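Long-range contact in ofchtiv-g5 (Ostrinia furnacalis, PDB 6JM8), which probably hydrolyses the beta-1,4-linked N-acetylglucosamine chains of chitin, as a group IV insect chitinase of glycosyl hydrolase family 18: residues A[80-85]-A[121-126]. Numbering follows the deposited sequence.
Sequences VAVGGW and LDVDWL. With NAG (2-acetamido-2-deoxy-beta-D-glucopyranose), chain B; NAG (2-acetamido-2-deoxy-beta-D-glucopyranose), chain C; NAG (2-acetamido-2-deoxy-beta-D-glucopyranose), chain D.
L121 slants across V80 and V82, its CD1 reaching V80 CG1 and V82 CG1, each at 3.8 Å; helix 99-115 packs on all three. On the other face of the strand pair, A81 CB touches both D122 OD2 and D124 OD2. D122 OD2 lies 2.5 Å from D124 OD1. T162 holds D122 OD1, while D124 OD2 stops 3.2 Å from the acetamido methyl C8 of NAG (chain B). Four backbone hydrogen bonds bind the parallel strands, from D122 N to V80 O through to G84 N to D124 O, the last nearly straight (178°). Beyond them, a water links G84 O to L126 N. Both G83 and G84 have backbone angles that call for glycine. W85, with CG anti to the backbone N (chi1 -179°), lays one ring face under NAG (chain C), whose N2 sits 3.5 Å above the ring plane. L126 CD2 lies near the ring plane at its edge, 4.4 Å from W85 CE3, and 3.4 Å from O4 of NAG (chain C), the glycosidic oxygen to NAG (chain B). With an alanine in place of W85, the acetamido nitrogen of NAG (chain C) would probably lose the ring face beneath it, and R131 its cation-pi partner. These are neighbouring strands of the family 18 TIM barrel; 121-126 carries the end of its DxxDxDxE motif, with L126 where the family's catalytic glutamate normally stands.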
loop_
_atom_site.group_PDB
_atom_site.type_symbol
_atom_site.label_atom_id
_atom_site.label_comp_id
_atom_site.label_asym_id
_atom_site.label_seq_id
_atom_site.Cartn_x
_atom_site.Cartn_y
_atom_site.Cartn_z
ATOM N N VAL A 80 -6.208 5.343 11.407
ATOM C CA VAL A 80 -4.982 4.744 11.914
ATOM C C VAL A 80 -4.932 3.303 11.423
ATOM O O VAL A 80 -5.956 2.612 11.381
ATOM C CB VAL A 80 -4.885 4.828 13.453
ATOM C CG1 VAL A 80 -5.922 3.939 14.131
ATOM C CG2 VAL A 80 -3.477 4.481 13.918
ATOM N N ALA A 81 -3.747 2.864 11.014
ATOM C CA ALA A 81 -3.554 1.535 10.454
ATOM C C ALA A 81 -2.785 0.674 11.444
ATOM O O ALA A 81 -1.718 1.074 11.922
ATOM C CB ALA A 81 -2.810 1.597 9.119
ATOM N N VAL A 82 -3.327 -0.503 11.748
ATOM C CA VAL A 82 -2.694 -1.458 12.650
ATOM C C VAL A 82 -2.137 -2.604 11.819
ATOM O O VAL A 82 -2.811 -3.116 10.915
ATOM C CB VAL A 82 -3.676 -1.966 13.723
ATOM C CG1 VAL A 82 -4.897 -2.625 13.089
ATOM C CG2 VAL A 82 -2.973 -2.926 14.672
ATOM N N GLY A 83 -0.901 -2.993 12.110
ATOM C CA GLY A 83 -0.286 -4.090 11.395
ATOM C C GLY A 83 0.819 -3.668 10.453
ATOM O O GLY A 83 1.734 -2.933 10.836
ATOM N N GLY A 84 0.740 -4.125 9.212
ATOM C CA GLY A 84 1.809 -3.899 8.265
ATOM C C GLY A 84 2.795 -5.045 8.256
ATOM O O GLY A 84 2.708 -6.007 9.025
ATOM N N TRP A 85 3.773 -4.922 7.357
ATOM C CA TRP A 85 4.700 -6.019 7.099
ATOM C C TRP A 85 5.518 -6.362 8.340
ATOM O O TRP A 85 5.542 -7.516 8.784
ATOM C CB TRP A 85 5.617 -5.657 5.931
ATOM C CG TRP A 85 6.579 -6.738 5.578
ATOM C CD1 TRP A 85 7.919 -6.761 5.837
ATOM C CD2 TRP A 85 6.279 -7.962 4.901
ATOM N NE1 TRP A 85 8.471 -7.924 5.361
ATOM C CE2 TRP A 85 7.486 -8.679 4.783
ATOM C CE3 TRP A 85 5.106 -8.520 4.382
ATOM C CZ2 TRP A 85 7.554 -9.926 4.168
ATOM C CZ3 TRP A 85 5.175 -9.757 3.772
ATOM C CH2 TRP A 85 6.392 -10.448 3.670
ATOM N N LEU A 121 -10.312 2.816 11.665
ATOM C CA LEU A 121 -9.218 1.864 11.774
ATOM C C LEU A 121 -9.038 1.132 10.452
ATOM O O LEU A 121 -10.012 0.642 9.870
ATOM C CB LEU A 121 -9.480 0.855 12.898
ATOM C CG LEU A 121 -8.434 -0.237 13.119
ATOM C CD1 LEU A 121 -7.143 0.362 13.654
ATOM C CD2 LEU A 121 -8.967 -1.306 14.065
ATOM N N ASP A 122 -7.796 1.063 9.988
ATOM C CA ASP A 122 -7.422 0.264 8.829
ATOM C C ASP A 122 -6.657 -0.957 9.328
ATOM O O ASP A 122 -5.584 -0.817 9.926
ATOM C CB ASP A 122 -6.576 1.089 7.860
ATOM C CG ASP A 122 -6.256 0.349 6.579
ATOM O OD1 ASP A 122 -7.196 -0.025 5.847
ATOM O OD2 ASP A 122 -5.053 0.152 6.301
ATOM N N VAL A 123 -7.214 -2.145 9.107
ATOM C CA VAL A 123 -6.619 -3.385 9.594
ATOM C C VAL A 123 -5.710 -3.935 8.503
ATOM O O VAL A 123 -6.181 -4.344 7.439
ATOM C CB VAL A 123 -7.686 -4.411 9.992
ATOM C CG1 VAL A 123 -7.024 -5.692 10.470
ATOM C CG2 VAL A 123 -8.599 -3.840 11.059
ATOM N N ASP A 124 -4.402 -3.941 8.763
ATOM C CA ASP A 124 -3.443 -4.401 7.767
ATOM C C ASP A 124 -2.680 -5.611 8.286
ATOM O O ASP A 124 -1.456 -5.579 8.422
ATOM C CB ASP A 124 -2.468 -3.285 7.381
ATOM C CG ASP A 124 -3.167 -2.110 6.764
ATOM O OD1 ASP A 124 -4.391 -2.197 6.599
ATOM O OD2 ASP A 124 -2.507 -1.097 6.447
ATOM N N TRP A 125 -3.383 -6.713 8.518
ATOM C CA TRP A 125 -2.817 -7.933 8.993
ATOM C C TRP A 125 -2.245 -8.643 7.801
ATOM O O TRP A 125 -2.963 -9.028 6.990
ATOM C CB TRP A 125 -3.878 -8.770 9.674
ATOM C CG TRP A 125 -3.518 -10.142 10.020
ATOM C CD1 TRP A 125 -2.324 -10.739 9.861
ATOM C CD2 TRP A 125 -4.397 -11.144 10.544
ATOM N NE1 TRP A 125 -2.376 -12.041 10.266
ATOM C CE2 TRP A 125 -3.641 -12.321 10.685
ATOM C CE3 TRP A 125 -5.726 -11.160 10.914
ATOM C CZ2 TRP A 125 -4.171 -13.480 11.189
ATOM C CZ3 TRP A 125 -6.247 -12.311 11.386
ATOM C CH2 TRP A 125 -5.464 -13.456 11.531
ATOM N N LEU A 126 -0.930 -8.788 7.754
ATOM C CA LEU A 126 -0.242 -9.440 6.648
ATOM C C LEU A 126 0.429 -10.756 7.005
ATOM O O LEU A 126 1.550 -10.701 7.392
ATOM C CB LEU A 126 0.810 -8.496 6.043
ATOM C CG LEU A 126 0.383 -7.298 5.228
ATOM C CD1 LEU A 126 -0.910 -6.762 5.623
ATOM C CD2 LEU A 126 1.400 -6.236 4.882
HETATM C C1 NAG B . 2.632 -3.630 2.282
HETATM C C2 NAG B . 2.353 -2.845 3.606
HETATM C C3 NAG B . 3.618 -2.153 4.140
HETATM C C4 NAG B . 4.694 -2.037 3.077
HETATM C C5 NAG B . 4.077 -1.669 1.739
HETATM C C6 NAG B . 5.151 -1.463 0.702
HETATM C C7 NAG B . 0.027 -2.087 3.885
HETATM C C8 NAG B . -0.945 -0.976 3.647
HETATM N N2 NAG B . 1.273 -1.881 3.445
HETATM O O3 NAG B . 4.132 -2.826 5.283
HETATM O O4 NAG B . 5.558 -0.959 3.407
HETATM O O5 NAG B . 3.231 -2.727 1.264
HETATM O O6 NAG B . 5.574 -2.718 0.189
HETATM O O7 NAG B . -0.307 -3.134 4.432
HETATM C C1 NAG C . 5.227 -7.872 0.336
HETATM C C2 NAG C . 6.160 -6.792 0.851
HETATM C C3 NAG C . 5.464 -5.927 1.911
HETATM C C4 NAG C . 4.095 -5.439 1.444
HETATM C C5 NAG C . 3.294 -6.615 0.885
HETATM C C6 NAG C . 1.960 -6.237 0.281
HETATM C C7 NAG C . 8.607 -6.924 1.169
HETATM C C8 NAG C . 9.734 -7.676 1.816
HETATM N N2 NAG C . 7.373 -7.395 1.385
HETATM O O3 NAG C . 6.275 -4.790 2.182
HETATM O O4 NAG C . 3.419 -4.842 2.552
HETATM O O5 NAG C . 4.038 -7.284 -0.141
HETATM O O6 NAG C . 1.225 -7.415 -0.010
HETATM O O7 NAG C . 8.809 -5.937 0.475
HETATM C C1 NAG D . 6.614 -1.342 4.276
HETATM C C2 NAG D . 7.781 -0.404 3.971
HETATM C C3 NAG D . 8.931 -0.613 4.979
HETATM C C4 NAG D . 8.384 -0.566 6.398
HETATM C C5 NAG D . 7.270 -1.587 6.523
HETATM C C6 NAG D . 6.665 -1.652 7.900
HETATM C C7 NAG D . 8.251 0.319 1.671
HETATM C C8 NAG D . 7.809 1.682 2.099
HETATM N N2 NAG D . 8.233 -0.634 2.609
HETATM O O3 NAG D . 9.949 0.365 4.786
HETATM O O4 NAG D . 9.355 -0.820 7.398
HETATM O O5 NAG D . 6.226 -1.207 5.633
HETATM O O6 NAG D . 5.743 -2.720 7.940
HETATM O O7 NAG D . 8.635 0.092 0.530
HETATM O O HOH W 1 0.774 -7.829 9.641
#